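Uncharacterized protein (Bacteroides ovatus, PDB 4E6F) is of unknown function but belongs to the DUF4468 family, whose domain adopts a TBP-like fold. Local coordinates at residues 101-105 with 106-110. Residues are numbered along the deposited sequence; the frame is centred on the assembly and turned at random.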
ATOM      1  N   VAL A 101       6.332  -8.076  -5.138  1.00 12.00           N
ATOM      2  CA  VAL A 101       5.535  -9.314  -5.150  1.00 12.01           C
ATOM      3  C   VAL A 101       6.468 -10.499  -5.248  1.00 14.91           C
ATOM      4  O   VAL A 101       7.362 -10.501  -6.100  1.00 14.33           O
ATOM      5  CB  VAL A 101       4.513  -9.306  -6.318  1.00 15.66           C
ATOM      6  CG1 VAL A 101       3.772 -10.645  -6.419  1.00 16.59           C
ATOM      7  CG2 VAL A 101       3.525  -8.163  -6.145  1.00 16.08           C
ATOM      8  N   THR A 102       6.266 -11.500  -4.359  1.00 13.05           N
ATOM      9  CA  THR A 102       7.073 -12.716  -4.332  1.00 12.50           C
ATOM     10  C   THR A 102       6.110 -13.901  -4.530  1.00 15.81           C
ATOM     11  O   THR A 102       5.202 -14.102  -3.711  1.00 16.43           O
ATOM     12  CB  THR A 102       7.842 -12.814  -3.005  1.00 18.12           C
ATOM     13  OG1 THR A 102       8.627 -11.624  -2.824  1.00 18.87           O
ATOM     14  CG2 THR A 102       8.773 -14.045  -2.964  1.00 18.76           C
ATOM     15  N   CYS A 103       6.292 -14.638  -5.614  1.00 14.53           N
ATOM     16  CA  CYS A 103       5.449 -15.776  -6.001  1.00 15.99           C
ATOM     17  C   CYS A 103       6.184 -17.073  -5.743  1.00 21.47           C
ATOM     18  O   CYS A 103       7.345 -17.224  -6.128  1.00 20.75           O
ATOM     19  CB  CYS A 103       5.036 -15.681  -7.472  1.00 17.04           C
ATOM     20  SG  CYS A 103       4.389 -14.058  -7.970  1.00 20.17           S
ATOM     21  N   LYS A 104       5.465 -18.044  -5.174  1.00 18.64           N
ATOM     22  CA  LYS A 104       5.966 -19.389  -4.900  1.00 18.79           C
ATOM     23  C   LYS A 104       4.868 -20.346  -5.320  1.00 21.98           C
ATOM     24  O   LYS A 104       3.738 -19.892  -5.504  1.00 19.26           O
ATOM     25  CB  LYS A 104       6.300 -19.550  -3.402  1.00 23.26           C
ATOM     26  CG  LYS A 104       7.537 -18.778  -2.938  1.00 38.77           C
ATOM     27  CD  LYS A 104       7.741 -18.932  -1.435  1.00 55.15           C
ATOM     28  CE  LYS A 104       8.906 -18.116  -0.918  1.00 69.59           C
ATOM     29  NZ  LYS A 104       8.915 -18.056   0.570  1.00 76.72           N
ATOM     30  N   PRO A 105       5.109 -21.660  -5.452  1.00 20.89           N
ATOM     31  CA  PRO A 105       3.985 -22.544  -5.783  1.00 20.42           C
ATOM     32  C   PRO A 105       2.896 -22.421  -4.723  1.00 20.76           C
ATOM     33  O   PRO A 105       3.179 -22.584  -3.539  1.00 20.71           O
ATOM     34  CB  PRO A 105       4.620 -23.943  -5.782  1.00 22.93           C
ATOM     35  CG  PRO A 105       6.102 -23.684  -6.044  1.00 27.94           C
ATOM     36  CD  PRO A 105       6.384 -22.405  -5.334  1.00 23.87           C
ATOM     37  N   GLY A 106       1.682 -22.081  -5.156  1.00 16.97           N
ATOM     38  CA  GLY A 106       0.518 -21.997  -4.277  1.00 17.11           C
ATOM     39  C   GLY A 106       0.374 -20.756  -3.408  1.00 18.02           C
ATOM     40  O   GLY A 106      -0.607 -20.653  -2.633  1.00 17.35           O
ATOM     41  N   ASN A 107       1.358 -19.827  -3.458  1.00 16.76           N
ATOM     42  CA  ASN A 107       1.221 -18.655  -2.590  1.00 16.10           C
ATOM     43  C   ASN A 107       1.868 -17.393  -3.158  1.00 16.61           C
ATOM     44  O   ASN A 107       2.729 -17.467  -4.040  1.00 16.70           O
ATOM     45  CB  ASN A 107       1.700 -18.941  -1.174  1.00 22.89           C
ATOM     46  CG  ASN A 107       3.138 -19.283  -1.039  1.00 38.87           C
ATOM     47  OD1 ASN A 107       4.003 -18.404  -1.083  1.00 37.80           O
ATOM     48  ND2 ASN A 107       3.409 -20.562  -0.789  1.00 36.17           N
ATOM     49  N   CYS A 108       1.429 -16.242  -2.635  1.00 14.54           N
ATOM     50  CA  CYS A 108       1.913 -14.950  -3.108  1.00 15.22           C
ATOM     51  C   CYS A 108       2.057 -14.025  -1.930  1.00 17.43           C
ATOM     52  O   CYS A 108       1.147 -13.942  -1.104  1.00 17.07           O
ATOM     53  CB  CYS A 108       0.930 -14.367  -4.129  1.00 15.56           C
ATOM     54  SG  CYS A 108       1.521 -12.870  -4.934  1.00 19.71           S
ATOM     55  N   LEU A 109       3.176 -13.289  -1.874  1.00 14.98           N
ATOM     56  CA  LEU A 109       3.368 -12.260  -0.852  1.00 13.95           C
ATOM     57  C   LEU A 109       3.367 -10.928  -1.572  1.00 13.80           C
ATOM     58  O   LEU A 109       4.123 -10.766  -2.538  1.00 13.97           O
ATOM     59  CB  LEU A 109       4.676 -12.451  -0.060  1.00 13.87           C
ATOM     60  CG  LEU A 109       5.030 -11.339   0.959  1.00 17.05           C
ATOM     61  CD1 LEU A 109       4.040 -11.297   2.117  1.00 16.82           C
ATOM     62  CD2 LEU A 109       6.486 -11.521   1.483  1.00 17.89           C
ATOM     63  N   VAL A 110       2.567  -9.960  -1.109  1.00 11.95           N
ATOM     64  CA  VAL A 110       2.544  -8.628  -1.693  1.00 12.06           C
ATOM     65  C   VAL A 110       2.990  -7.638  -0.616  1.00 14.39           C
ATOM     66  O   VAL A 110       2.425  -7.632   0.485  1.00 13.96           O
ATOM     67  CB  VAL A 110       1.164  -8.233  -2.282  1.00 14.64           C
ATOM     68  CG1 VAL A 110       1.203  -6.821  -2.898  1.00 14.31           C
ATOM     69  CG2 VAL A 110       0.694  -9.258  -3.326  1.00 15.47           C
TER
HETATM   70  O   HOH W   1       7.067  -9.638  -1.734  1.00 15.27           O
HETATM   71  O   HOH W   2       5.417 -16.171  -1.796  1.00 25.85           O
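Thr102 and Leu109 face each other as a hydrogen-bonded antiparallel pair, with Thr102 N to Leu109 O and Leu109 N to Thr102 O both 2.9 Å and in the carbonyl planes. Lys104 and Asn107 form the next such pair and close a two-residue hairpin: a type II turn with Pro105 and Gly106 at its corners, the glycine at positive phi. There the bond from Asn107 N to Lys104 O, 3.1 Å, reaches the carbonyl from above its plane.

Water supplements the backbone bonds. One molecule donates to both Thr102 O and Asn107 OD1, the latter at 2.7 Å. With CG between its backbone N and carbonyl carbon (chi1 63°), Asn107 lays its amide against Lys104, OD1 lying 3.5 Å from Lys104 CB. With an alanine here, the water on Thr102 O would probably lose its second acceptor and the lysine's CB its cover.

The other face is apolar. Val101 CG1 meets Cys108 SG at 3.5 Å, while Cys103 SG and Cys108 SG, 4.3 Å apart, form no disulfide. Helix 38-54 covers this side through Met49, Ile41 and Met45.

The chemistry thus implies a two-sided hairpin: its thiols and valines are buried under helices 38-54 and 149-169, whereas on the mixed face of Thr102, Lys104, Asn107 and Leu109 water supplies bonds to Thr102 O and the asparagine amide.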